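Local coordinates for 3-dehydroquinate dehydratase (PDB 2EGZ), which catalyses the cis-dehydration of 3-dehydroquinate to 3-dehydroshikimate in the chorismate pathway, through a Schiff base with its substrate, at residues K18-G23 and Q52-I57; A24-L29 and S84-I89; I140-V145 and I190-L195. All coordinates share one frame; numbering follows the deposited sequence.

How the contacts relate
All three contacts belong to one TIM barrel, at different depths. Contact 1 is the most peripheral, with an exposed lysine and a partly exposed glutamine beside a buried leucine, where helix 12-22 meets the approach to strand 55-59. Contacts 2 and 3 are buried inside the barrel, each spanning non-adjacent strands. Contact 2 combines an apolar pair with two carboxylates, whereas contact 3 lays the Schiff-base lysine over a tyrosine ring. One water belongs to both. Contacts 1 and 2 are directly linked, since Thr-56 bonds to Ser-84 and Asp-85. The chemistry follows the depth: an aliphatic chain meets an amide near the surface, while carboxylates, an amine and a hydroxyl meet in the active-site region.

Contact 1: K18-G23 and Q52-I57; sequences KAKEKG and QGLKTI
Lys-20, in the last turn of helix 12-22, and Gln-52, just past helix 39-51, bring their CA atoms to 7.2 Å. Each helix then ends in a Schellman motif, with Gly-23 and Gly-53 at the positive-phi positions, and the chain turns toward the next strand. The Lys-20 chain runs out straight and bends only at its end (chi4 -70°). Gln-52 bends earlier, at chi2, and its side chain lies across that of Lys-20 at about a right angle. The meeting is therefore between methylenes and an amide. CD of Lys-20 sits 3.2 Å from NE2 of Gln-52, a close approach. CE of Lys-20 also lies 3.7 Å from the backbone O of Gln-52. The contact is van der Waals in kind; neither the lysine nor the amide bonds to the other segment. Further in, Leu-54 points toward the helix, and its CD1 comes 4.2 Å from CG of Lys-20. Leu-54 is buried and also touches Ala-24, Val-27 and Val-49, so the aliphatic start of Lys-20 covers the edge of an apolar layer between helices and strands. The arrangement belongs to the alpha-to-beta turns of a TIM barrel, where successive helices end side by side before their chains enter neighbouring parallel strands, here 26-30 and 55-59.

Contact 2: A24-L29 and S84-I89; sequences ADIVEL and SDYTDI
Ile-26 and Tyr-86 turn the same way at their first torsion: CG1 of Ile-26 (chi1 -60°) and CG of Tyr-86 (chi1 -59°) each lie anti to their own carbonyl carbon, beside the backbone N, and this carries CD1 of Ile-26 and the Tyr-86 ring toward each other. Glu-28 is stretched out to its carboxylate (chi2 -180°), which brings its end nearer to Asp-88 than its first bond would suggest. The two strands are not neighbours, as strand 55-59 runs between them. The side chains meet within the barrel. CD1 of Ile-26 approaches the Tyr-86 ring obliquely, 3.6 Å from CE2, and the two side chains cross at about a right angle. Ile-57 of the intervening strand touches both, which makes a continuous apolar layer across three strands. Just before strand 86-90, OG of Ser-84 donates to O of Tyr-86 at 2.7 Å; the same hydroxyl also bonds to Thr-56. One layer further along the strands the chemistry changes. OE2 of Glu-28 and OD2 of Asp-88 stand 4.2 Å apart, and a water bridges them. It donates to OE2 of Glu-28 at 2.7 Å and to OD2 of Asp-88 at 2.6 Å. Thr-59 also bonds to OE2 of Glu-28, and Ser-114 holds OD1 of Asp-88, so both carboxylates have second partners that probably limit their rotation. Glu-28 is predicted to bind 3-dehydroquinate. Two buried acids this close would probably repel each other. The shared water is likely to ease that, and a long, weak ion pair from Lys-142 to Asp-88 may add to the effect. The contact thus passes from an apolar pair to a water-bridged pair of acids beside the Schiff-base lysine.

Contact 3: I140-V145 and I190-L195; sequences IPKIAV and ITYCSL
The active site of this type I dehydroquinase holds Lys-142, the residue that forms the Schiff base with the substrate, and here its amine lies over the ring of Tyr-192. The two side chains come from opposite directions across the barrel interior. Lys-142 leaves its strand with CG anti to the backbone N (chi1 170°) and stays extended to the amine. Its NZ thus reaches one face of the Tyr-192 ring in a cation-pi contact, 3.7 Å from the ring centroid and 32° off the ring normal. The offset is toward the hydroxyl end of the ring: NZ of Lys-142 is 3.2 Å from CZ of Tyr-192 and 3.4 Å from CE1. The hydroxyl is close to the amine too, but the angle is too poor for a direct bond. A water makes the link instead. It accepts from NZ of Lys-142 at 2.8 Å and from OH of Tyr-192 at 2.8 Å, while it donates to Glu-28 and Asp-88, so four bonds grip it. A leucine in place of Tyr-192 would probably leave the amine without its aromatic face and the water without one of its two donors. NZ of Lys-142 also bonds to a bound tartrate, probably from the crystallisation liquor, and His-116, the catalytic proton donor/acceptor, stands nearby. Strand 168-172 lies between the two segments, with Ile-168 and Ile-170 touching both Lys-142 and Tyr-192. Ile-190 packs against Leu-2 and Ala-4 of strand 2-7. On the outside of strand 140-146, Pro-141 and Ile-143 rest on helix 124-136.

Contact 1: K18-G23 and Q52-I57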
ATOM      1  N   LYS B  18       1.444  -4.320 -34.855  1.00 22.27           N
ATOM      2  CA  LYS B  18       2.414  -3.233 -34.861  1.00 23.60           C
ATOM      3  C   LYS B  18       3.538  -3.487 -33.865  1.00 22.18           C
ATOM      4  O   LYS B  18       4.704  -3.204 -34.151  1.00 23.52           O
ATOM      5  CB  LYS B  18       1.710  -1.916 -34.541  1.00 26.63           C
ATOM      6  CG  LYS B  18       0.768  -1.478 -35.645  1.00 32.08           C
ATOM      7  CD  LYS B  18       0.035  -0.199 -35.302  1.00 35.33           C
ATOM      8  CE  LYS B  18      -0.137   0.641 -36.555  1.00 38.84           C
ATOM      9  NZ  LYS B  18      -1.070   1.785 -36.352  1.00 42.64           N
ATOM     10  N   ALA B  19       3.180  -4.019 -32.700  1.00 21.67           N
ATOM     11  CA  ALA B  19       4.159  -4.333 -31.663  1.00 21.24           C
ATOM     12  C   ALA B  19       5.137  -5.363 -32.212  1.00 20.86           C
ATOM     13  O   ALA B  19       6.341  -5.275 -31.978  1.00 19.86           O
ATOM     14  CB  ALA B  19       3.461  -4.879 -30.421  1.00 21.62           C
ATOM     15  N   LYS B  20       4.613  -6.338 -32.951  1.00 22.01           N
ATOM     16  CA  LYS B  20       5.450  -7.376 -33.543  1.00 22.41           C
ATOM     17  C   LYS B  20       6.413  -6.787 -34.567  1.00 22.62           C
ATOM     18  O   LYS B  20       7.631  -6.938 -34.446  1.00 21.67           O
ATOM     19  CB  LYS B  20       4.589  -8.443 -34.227  1.00 24.55           C
ATOM     20  CG  LYS B  20       5.402  -9.507 -34.961  1.00 27.30           C
ATOM     21  CD  LYS B  20       4.504 -10.514 -35.661  1.00 31.22           C
ATOM     22  CE  LYS B  20       5.307 -11.565 -36.423  1.00 31.96           C
ATOM     23  NZ  LYS B  20       5.988 -11.015 -37.633  1.00 34.49           N
ATOM     24  N   GLU B  21       5.860  -6.115 -35.574  1.00 22.24           N
ATOM     25  CA  GLU B  21       6.669  -5.522 -36.634  1.00 23.16           C
ATOM     26  C   GLU B  21       7.718  -4.544 -36.110  1.00 22.99           C
ATOM     27  O   GLU B  21       8.846  -4.515 -36.603  1.00 24.24           O
ATOM     28  CB  GLU B  21       5.768  -4.820 -37.648  1.00 23.81           C
ATOM     29  N   LYS B  22       7.349  -3.756 -35.106  1.00 23.92           N
ATOM     30  CA  LYS B  22       8.271  -2.775 -34.547  1.00 23.60           C
ATOM     31  C   LYS B  22       9.368  -3.342 -33.642  1.00 23.36           C
ATOM     32  O   LYS B  22      10.289  -2.621 -33.267  1.00 24.93           O
ATOM     33  CB  LYS B  22       7.481  -1.676 -33.840  1.00 23.98           C
ATOM     34  CG  LYS B  22       6.686  -0.830 -34.830  1.00 28.26           C
ATOM     35  CD  LYS B  22       5.868   0.250 -34.165  1.00 30.38           C
ATOM     36  CE  LYS B  22       5.015   0.976 -35.200  1.00 34.05           C
ATOM     37  NZ  LYS B  22       5.840   1.539 -36.313  1.00 35.75           N
ATOM     38  N   GLY B  23       9.278  -4.626 -33.298  1.00 20.75           N
ATOM     39  CA  GLY B  23      10.322  -5.237 -32.488  1.00 18.55           C
ATOM     40  C   GLY B  23      10.083  -5.568 -31.022  1.00 18.16           C
ATOM     41  O   GLY B  23      11.041  -5.829 -30.289  1.00 18.40           O
ATOM     42  N   GLN B  52       1.415 -14.724 -32.418  1.00 17.22           N
ATOM     43  CA  GLN B  52       2.285 -13.825 -33.174  1.00 18.17           C
ATOM     44  C   GLN B  52       3.747 -14.025 -32.802  1.00 17.24           C
ATOM     45  O   GLN B  52       4.623 -13.294 -33.274  1.00 17.75           O
ATOM     46  CB  GLN B  52       1.888 -12.369 -32.922  1.00 20.16           C
ATOM     47  CG  GLN B  52       0.533 -11.996 -33.492  1.00 22.71           C
ATOM     48  CD  GLN B  52       0.530 -11.950 -35.006  1.00 24.47           C
ATOM     49  OE1 GLN B  52      -0.525 -11.852 -35.631  1.00 29.83           O
ATOM     50  NE2 GLN B  52       1.713 -12.013 -35.605  1.00 23.07           N
ATOM     51  N   GLY B  53       3.998 -15.004 -31.937  1.00 14.81           N
ATOM     52  CA  GLY B  53       5.357 -15.309 -31.525  1.00 15.94           C
ATOM     53  C   GLY B  53       5.948 -14.457 -30.418  1.00 15.93           C
ATOM     54  O   GLY B  53       7.159 -14.489 -30.197  1.00 16.55           O
ATOM     55  N   LEU B  54       5.114 -13.699 -29.716  1.00 15.45           N
ATOM     56  CA  LEU B  54       5.606 -12.854 -28.627  1.00 13.88           C
ATOM     57  C   LEU B  54       5.249 -13.420 -27.265  1.00 13.48           C
ATOM     58  O   LEU B  54       4.316 -14.211 -27.143  1.00 13.50           O
ATOM     59  CB  LEU B  54       5.035 -11.440 -28.744  1.00 15.04           C
ATOM     60  CG  LEU B  54       5.820 -10.474 -29.637  1.00 18.79           C
ATOM     61  CD1 LEU B  54       5.882 -11.013 -31.061  1.00 20.59           C
ATOM     62  CD2 LEU B  54       5.167  -9.098 -29.594  1.00 17.67           C
ATOM     63  N   LYS B  55       6.003 -13.023 -26.243  1.00 11.32           N
ATOM     64  CA  LYS B  55       5.729 -13.475 -24.887  1.00 11.99           C
ATOM     65  C   LYS B  55       4.759 -12.508 -24.231  1.00 10.98           C
ATOM     66  O   LYS B  55       4.573 -11.390 -24.708  1.00 10.62           O
ATOM     67  CB  LYS B  55       7.014 -13.554 -24.069  1.00 12.91           C
ATOM     68  CG  LYS B  55       7.875 -14.749 -24.431  1.00 15.64           C
ATOM     69  CD  LYS B  55       9.134 -14.786 -23.589  1.00 20.21           C
ATOM     70  CE  LYS B  55       9.949 -16.033 -23.876  1.00 25.40           C
ATOM     71  NZ  LYS B  55       9.194 -17.266 -23.522  1.00 26.39           N
ATOM     72  N   THR B  56       4.150 -12.939 -23.133  1.00 12.44           N
ATOM     73  CA  THR B  56       3.180 -12.115 -22.433  1.00 11.77           C
ATOM     74  C   THR B  56       3.490 -11.894 -20.966  1.00 12.02           C
ATOM     75  O   THR B  56       4.167 -12.697 -20.326  1.00 11.30           O
ATOM     76  CB  THR B  56       1.778 -12.752 -22.462  1.00 13.26           C
ATOM     77  OG1 THR B  56       1.828 -14.027 -21.801  1.00 11.76           O
ATOM     78  CG2 THR B  56       1.298 -12.940 -23.887  1.00 12.42           C
ATOM     79  N   ILE B  57       2.989 -10.775 -20.454  1.00 13.40           N
ATOM     80  CA  ILE B  57       3.082 -10.440 -19.042  1.00 11.23           C
ATOM     81  C   ILE B  57       1.617 -10.220 -18.687  1.00 12.09           C
ATOM     82  O   ILE B  57       0.940  -9.386 -19.297  1.00 11.92           O
ATOM     83  CB  ILE B  57       3.845  -9.124 -18.758  1.00 13.08           C
ATOM     84  CG1 ILE B  57       5.342  -9.297 -19.024  1.00 10.93           C
ATOM     85  CG2 ILE B  57       3.655  -8.735 -17.293  1.00 13.40           C
ATOM     86  CD1 ILE B  57       6.128  -8.001 -18.909  1.00 13.14           C
TER

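Contact 2: A24-L29 and S84-I89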
ATOM      1  N   ALA B  24       8.833  -5.567 -30.577  1.00 16.93           N
ATOM      2  CA  ALA B  24       8.547  -5.887 -29.184  1.00 15.73           C
ATOM      3  C   ALA B  24       8.803  -7.373 -28.953  1.00 15.82           C
ATOM      4  O   ALA B  24       8.536  -8.194 -29.830  1.00 15.68           O
ATOM      5  CB  ALA B  24       7.101  -5.555 -28.853  1.00 13.96           C
ATOM      6  N   ASP B  25       9.329  -7.713 -27.780  1.00 12.35           N
ATOM      7  CA  ASP B  25       9.590  -9.114 -27.445  1.00 11.61           C
ATOM      8  C   ASP B  25       8.427  -9.590 -26.601  1.00 11.04           C
ATOM      9  O   ASP B  25       8.061 -10.769 -26.616  1.00 10.49           O
ATOM     10  CB  ASP B  25      10.861  -9.248 -26.602  1.00 11.40           C
ATOM     11  CG  ASP B  25      12.097  -8.786 -27.327  1.00 13.94           C
ATOM     12  OD1 ASP B  25      12.454  -9.429 -28.335  1.00 14.53           O
ATOM     13  OD2 ASP B  25      12.711  -7.784 -26.889  1.00 14.22           O
ATOM     14  N   ILE B  26       7.854  -8.648 -25.861  1.00 11.30           N
ATOM     15  CA  ILE B  26       6.762  -8.938 -24.949  1.00 11.84           C
ATOM     16  C   ILE B  26       5.612  -7.947 -25.036  1.00 12.22           C
ATOM     17  O   ILE B  26       5.820  -6.762 -25.280  1.00 12.42           O
ATOM     18  CB  ILE B  26       7.263  -8.888 -23.488  1.00 11.86           C
ATOM     19  CG1 ILE B  26       8.377  -9.910 -23.276  1.00 12.78           C
ATOM     20  CG2 ILE B  26       6.111  -9.111 -22.530  1.00 13.94           C
ATOM     21  CD1 ILE B  26       9.081  -9.744 -21.948  1.00 15.94           C
ATOM     22  N   VAL B  27       4.397  -8.446 -24.835  1.00 12.26           N
ATOM     23  CA  VAL B  27       3.223  -7.589 -24.792  1.00 12.48           C
ATOM     24  C   VAL B  27       2.685  -7.745 -23.376  1.00 12.52           C
ATOM     25  O   VAL B  27       2.429  -8.861 -22.917  1.00 12.36           O
ATOM     26  CB  VAL B  27       2.113  -8.016 -25.792  1.00 14.38           C
ATOM     27  CG1 VAL B  27       0.791  -7.342 -25.421  1.00 16.30           C
ATOM     28  CG2 VAL B  27       2.501  -7.610 -27.206  1.00 13.76           C
ATOM     29  N   GLU B  28       2.549  -6.635 -22.666  1.00 13.05           N
ATOM     30  CA  GLU B  28       2.006  -6.697 -21.320  1.00 12.87           C
ATOM     31  C   GLU B  28       0.517  -6.396 -21.392  1.00 14.11           C
ATOM     32  O   GLU B  28       0.120  -5.292 -21.770  1.00 15.02           O
ATOM     33  CB  GLU B  28       2.669  -5.673 -20.395  1.00 13.48           C
ATOM     34  CG  GLU B  28       1.990  -5.602 -19.023  1.00 16.01           C
ATOM     35  CD  GLU B  28       2.622  -4.591 -18.086  1.00 18.39           C
ATOM     36  OE1 GLU B  28       2.960  -3.486 -18.553  1.00 19.17           O
ATOM     37  OE2 GLU B  28       2.764  -4.894 -16.880  1.00 20.35           O
ATOM     38  N   LEU B  29      -0.307  -7.374 -21.045  1.00 13.90           N
ATOM     39  CA  LEU B  29      -1.744  -7.154 -21.066  1.00 16.01           C
ATOM     40  C   LEU B  29      -2.129  -6.471 -19.764  1.00 16.86           C
ATOM     41  O   LEU B  29      -2.053  -7.068 -18.693  1.00 17.09           O
ATOM     42  CB  LEU B  29      -2.509  -8.477 -21.204  1.00 15.89           C
ATOM     43  CG  LEU B  29      -2.574  -9.142 -22.584  1.00 16.80           C
ATOM     44  CD1 LEU B  29      -1.179  -9.514 -23.040  1.00 20.65           C
ATOM     45  CD2 LEU B  29      -3.453 -10.382 -22.514  1.00 20.48           C
ATOM     46  N   SER B  84       0.579 -17.641 -19.085  1.00 16.40           N
ATOM     47  CA  SER B  84       1.326 -16.451 -19.471  1.00 15.75           C
ATOM     48  C   SER B  84       2.804 -16.643 -19.133  1.00 14.54           C
ATOM     49  O   SER B  84       3.135 -17.240 -18.110  1.00 14.27           O
ATOM     50  CB  SER B  84       0.774 -15.227 -18.735  1.00 16.79           C
ATOM     51  OG  SER B  84       1.403 -14.039 -19.177  1.00 16.83           O
ATOM     52  N   ASP B  85       3.689 -16.139 -19.988  1.00 13.56           N
ATOM     53  CA  ASP B  85       5.126 -16.282 -19.752  1.00 12.21           C
ATOM     54  C   ASP B  85       5.522 -15.635 -18.434  1.00 10.46           C
ATOM     55  O   ASP B  85       6.370 -16.158 -17.707  1.00 10.73           O
ATOM     56  CB  ASP B  85       5.906 -15.667 -20.910  1.00 11.23           C
ATOM     57  CG  ASP B  85       5.508 -16.259 -22.245  1.00 14.92           C
ATOM     58  OD1 ASP B  85       5.949 -17.390 -22.558  1.00 16.41           O
ATOM     59  OD2 ASP B  85       4.735 -15.603 -22.969  1.00 13.29           O
ATOM     60  N   TYR B  86       4.908 -14.494 -18.135  1.00 10.33           N
ATOM     61  CA  TYR B  86       5.156 -13.771 -16.887  1.00 10.33           C
ATOM     62  C   TYR B  86       3.820 -13.329 -16.308  1.00 11.52           C
ATOM     63  O   TYR B  86       2.852 -13.118 -17.041  1.00 10.69           O
ATOM     64  CB  TYR B  86       5.940 -12.473 -17.111  1.00 11.03           C
ATOM     65  CG  TYR B  86       7.299 -12.585 -17.750  1.00 10.74           C
ATOM     66  CD1 TYR B  86       8.453 -12.667 -16.968  1.00 12.30           C
ATOM     67  CD2 TYR B  86       7.440 -12.533 -19.135  1.00 12.26           C
ATOM     68  CE1 TYR B  86       9.713 -12.681 -17.554  1.00 15.15           C
ATOM     69  CE2 TYR B  86       8.690 -12.550 -19.729  1.00 13.81           C
ATOM     70  CZ  TYR B  86       9.822 -12.619 -18.937  1.00 14.40           C
ATOM     71  OH  TYR B  86      11.065 -12.595 -19.524  1.00 14.80           O
ATOM     72  N   THR B  87       3.794 -13.176 -14.992  1.00 13.06           N
ATOM     73  CA  THR B  87       2.633 -12.655 -14.286  1.00 13.89           C
ATOM     74  C   THR B  87       3.218 -11.583 -13.371  1.00 13.98           C
ATOM     75  O   THR B  87       4.185 -11.834 -12.648  1.00 14.01           O
ATOM     76  CB  THR B  87       1.919 -13.714 -13.427  1.00 15.14           C
ATOM     77  OG1 THR B  87       1.226 -14.640 -14.276  1.00 14.95           O
ATOM     78  CG2 THR B  87       0.914 -13.040 -12.498  1.00 14.69           C
ATOM     79  N   ASP B  88       2.659 -10.381 -13.437  1.00 12.06           N
ATOM     80  CA  ASP B  88       3.126  -9.277 -12.606  1.00 14.15           C
ATOM     81  C   ASP B  88       2.113  -9.057 -11.487  1.00 13.50           C
ATOM     82  O   ASP B  88       0.963  -8.711 -11.747  1.00 14.36           O
ATOM     83  CB  ASP B  88       3.259  -7.996 -13.449  1.00 12.03           C
ATOM     84  CG  ASP B  88       3.768  -6.803 -12.644  1.00 15.69           C
ATOM     85  OD1 ASP B  88       3.381  -6.665 -11.463  1.00 15.98           O
ATOM     86  OD2 ASP B  88       4.543  -5.985 -13.196  1.00 15.96           O
ATOM     87  N   ILE B  89       2.543  -9.277 -10.250  1.00 13.86           N
ATOM     88  CA  ILE B  89       1.679  -9.077  -9.091  1.00 14.82           C
ATOM     89  C   ILE B  89       2.374  -8.048  -8.199  1.00 16.20           C
ATOM     90  O   ILE B  89       3.598  -8.022  -8.122  1.00 15.81           O
ATOM     91  CB  ILE B  89       1.463 -10.402  -8.314  1.00 14.05           C
ATOM     92  CG1 ILE B  89       0.497 -10.184  -7.141  1.00 14.97           C
ATOM     93  CG2 ILE B  89       2.792 -10.938  -7.819  1.00 16.15           C
ATOM     94  CD1 ILE B  89      -0.903  -9.778  -7.562  1.00 16.02           C
TER
HETATM   95  O   HOH W   1       5.120  -5.491 -15.681  1.00 18.61           O

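Contact 3: I140-V145 and I190-L195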
ATOM      1  N   ILE B 140      10.783 -11.966  -9.778  1.00 15.17           N
ATOM      2  CA  ILE B 140      11.720 -10.997 -10.324  1.00 13.85           C
ATOM      3  C   ILE B 140      11.226  -9.655  -9.808  1.00 13.82           C
ATOM      4  O   ILE B 140      10.177  -9.170 -10.223  1.00 12.57           O
ATOM      5  CB  ILE B 140      11.681 -10.972 -11.860  1.00 14.69           C
ATOM      6  CG1 ILE B 140      12.007 -12.362 -12.415  1.00 15.66           C
ATOM      7  CG2 ILE B 140      12.672  -9.933 -12.387  1.00 15.15           C
ATOM      8  CD1 ILE B 140      11.815 -12.476 -13.916  1.00 17.21           C
ATOM      9  N   PRO B 141      11.964  -9.041  -8.878  1.00 12.89           N
ATOM     10  CA  PRO B 141      11.526  -7.750  -8.351  1.00 11.13           C
ATOM     11  C   PRO B 141      11.537  -6.638  -9.395  1.00 12.30           C
ATOM     12  O   PRO B 141      12.476  -6.512 -10.180  1.00  9.84           O
ATOM     13  CB  PRO B 141      12.504  -7.497  -7.200  1.00 11.73           C
ATOM     14  CG  PRO B 141      13.754  -8.192  -7.666  1.00 13.46           C
ATOM     15  CD  PRO B 141      13.234  -9.471  -8.262  1.00 13.64           C
ATOM     16  N   LYS B 142      10.468  -5.846  -9.400  1.00 11.56           N
ATOM     17  CA  LYS B 142      10.328  -4.729 -10.326  1.00 12.04           C
ATOM     18  C   LYS B 142      10.039  -3.475  -9.517  1.00 12.80           C
ATOM     19  O   LYS B 142       9.124  -3.465  -8.693  1.00 12.03           O
ATOM     20  CB  LYS B 142       9.170  -4.972 -11.302  1.00 12.82           C
ATOM     21  CG  LYS B 142       8.805  -3.751 -12.129  1.00 15.26           C
ATOM     22  CD  LYS B 142       7.661  -4.026 -13.098  1.00 16.82           C
ATOM     23  CE  LYS B 142       7.364  -2.788 -13.936  1.00 18.67           C
ATOM     24  NZ  LYS B 142       6.285  -3.001 -14.948  1.00 18.90           N
ATOM     25  N   ILE B 143      10.820  -2.426  -9.754  1.00 11.45           N
ATOM     26  CA  ILE B 143      10.641  -1.158  -9.057  1.00 13.05           C
ATOM     27  C   ILE B 143      10.452  -0.061 -10.096  1.00 12.68           C
ATOM     28  O   ILE B 143      11.310   0.142 -10.948  1.00 13.13           O
ATOM     29  CB  ILE B 143      11.879  -0.806  -8.189  1.00 14.06           C
ATOM     30  CG1 ILE B 143      12.114  -1.895  -7.144  1.00 16.59           C
ATOM     31  CG2 ILE B 143      11.671   0.541  -7.496  1.00 14.57           C
ATOM     32  CD1 ILE B 143      13.367  -1.684  -6.314  1.00 16.79           C
ATOM     33  N   ALA B 144       9.322   0.633 -10.029  1.00 12.23           N
ATOM     34  CA  ALA B 144       9.036   1.725 -10.956  1.00 11.90           C
ATOM     35  C   ALA B 144       8.706   2.941 -10.095  1.00 13.36           C
ATOM     36  O   ALA B 144       7.629   3.011  -9.503  1.00 12.21           O
ATOM     37  CB  ALA B 144       7.851   1.365 -11.845  1.00 13.04           C
ATOM     38  N   VAL B 145       9.636   3.892 -10.026  1.00 12.17           N
ATOM     39  CA  VAL B 145       9.455   5.083  -9.196  1.00 12.20           C
ATOM     40  C   VAL B 145       9.804   6.386  -9.914  1.00 13.13           C
ATOM     41  O   VAL B 145      10.749   6.443 -10.703  1.00 12.41           O
ATOM     42  CB  VAL B 145      10.312   4.984  -7.913  1.00 12.57           C
ATOM     43  CG1 VAL B 145       9.883   3.776  -7.093  1.00 12.06           C
ATOM     44  CG2 VAL B 145      11.797   4.869  -8.280  1.00 11.79           C
ATOM     45  N   ILE B 190      14.112  -6.279 -18.375  1.00  8.69           N
ATOM     46  CA  ILE B 190      13.010  -5.888 -19.253  1.00  8.79           C
ATOM     47  C   ILE B 190      12.831  -4.378 -19.192  1.00 11.18           C
ATOM     48  O   ILE B 190      12.939  -3.775 -18.120  1.00  9.70           O
ATOM     49  CB  ILE B 190      11.673  -6.553 -18.823  1.00  8.92           C
ATOM     50  CG1 ILE B 190      11.780  -8.075 -18.919  1.00  8.03           C
ATOM     51  CG2 ILE B 190      10.520  -6.035 -19.691  1.00 11.22           C
ATOM     52  CD1 ILE B 190      10.592  -8.814 -18.300  1.00 10.50           C
ATOM     53  N   THR B 191      12.584  -3.766 -20.345  1.00 10.34           N
ATOM     54  CA  THR B 191      12.355  -2.330 -20.408  1.00 10.76           C
ATOM     55  C   THR B 191      10.969  -2.169 -21.031  1.00 11.11           C
ATOM     56  O   THR B 191      10.537  -3.012 -21.813  1.00 11.61           O
ATOM     57  CB  THR B 191      13.432  -1.611 -21.261  1.00 11.49           C
ATOM     58  OG1 THR B 191      13.311  -0.191 -21.090  1.00 12.67           O
ATOM     59  CG2 THR B 191      13.280  -1.958 -22.731  1.00 11.93           C
ATOM     60  N   TYR B 192      10.267  -1.105 -20.668  1.00 10.61           N
ATOM     61  CA  TYR B 192       8.912  -0.880 -21.165  1.00 11.78           C
ATOM     62  C   TYR B 192       8.829   0.346 -22.059  1.00 13.48           C
ATOM     63  O   TYR B 192       9.339   1.417 -21.719  1.00 12.92           O
ATOM     64  CB  TYR B 192       7.951  -0.730 -19.982  1.00 12.63           C
ATOM     65  CG  TYR B 192       7.884  -1.957 -19.106  1.00 13.51           C
ATOM     66  CD1 TYR B 192       6.714  -2.712 -19.020  1.00 14.01           C
ATOM     67  CD2 TYR B 192       8.999  -2.381 -18.377  1.00 15.40           C
ATOM     68  CE1 TYR B 192       6.655  -3.866 -18.221  1.00 14.82           C
ATOM     69  CE2 TYR B 192       8.952  -3.529 -17.581  1.00 15.53           C
ATOM     70  CZ  TYR B 192       7.778  -4.264 -17.509  1.00 16.75           C
ATOM     71  OH  TYR B 192       7.725  -5.395 -16.725  1.00 18.28           O
ATOM     72  N   CYS B 193       8.162   0.182 -23.193  1.00 13.50           N
ATOM     73  CA  CYS B 193       8.024   1.260 -24.162  1.00 15.12           C
ATOM     74  C   CYS B 193       6.572   1.592 -24.436  1.00 16.58           C
ATOM     75  O   CYS B 193       5.663   0.914 -23.957  1.00 15.81           O
ATOM     76  CB  CYS B 193       8.667   0.853 -25.492  1.00 14.17           C
ATOM     77  SG  CYS B 193      10.423   0.527 -25.441  1.00 16.23           S
ATOM     78  N   SER B 194       6.371   2.650 -25.212  1.00 16.80           N
ATOM     79  CA  SER B 194       5.037   3.059 -25.632  1.00 18.21           C
ATOM     80  C   SER B 194       4.956   2.484 -27.043  1.00 18.92           C
ATOM     81  O   SER B 194       5.982   2.335 -27.705  1.00 20.35           O
ATOM     82  CB  SER B 194       4.928   4.585 -25.675  1.00 16.78           C
ATOM     83  OG  SER B 194       5.893   5.133 -26.549  1.00 18.63           O
ATOM     84  N   LEU B 195       3.761   2.146 -27.512  1.00 20.16           N
ATOM     85  CA  LEU B 195       3.652   1.571 -28.847  1.00 20.66           C
ATOM     86  C   LEU B 195       4.166   2.521 -29.923  1.00 21.67           C
ATOM     87  O   LEU B 195       4.952   2.120 -30.786  1.00 22.57           O
ATOM     88  CB  LEU B 195       2.204   1.188 -29.152  1.00 21.35           C
ATOM     89  CG  LEU B 195       2.056   0.359 -30.429  1.00 21.78           C
ATOM     90  CD1 LEU B 195       2.820  -0.951 -30.270  1.00 22.41           C
ATOM     91  CD2 LEU B 195       0.588   0.090 -30.702  1.00 22.69           C
TER
HETATM   92  O   HOH W   1       5.120  -5.491 -15.681  1.00 18.61           O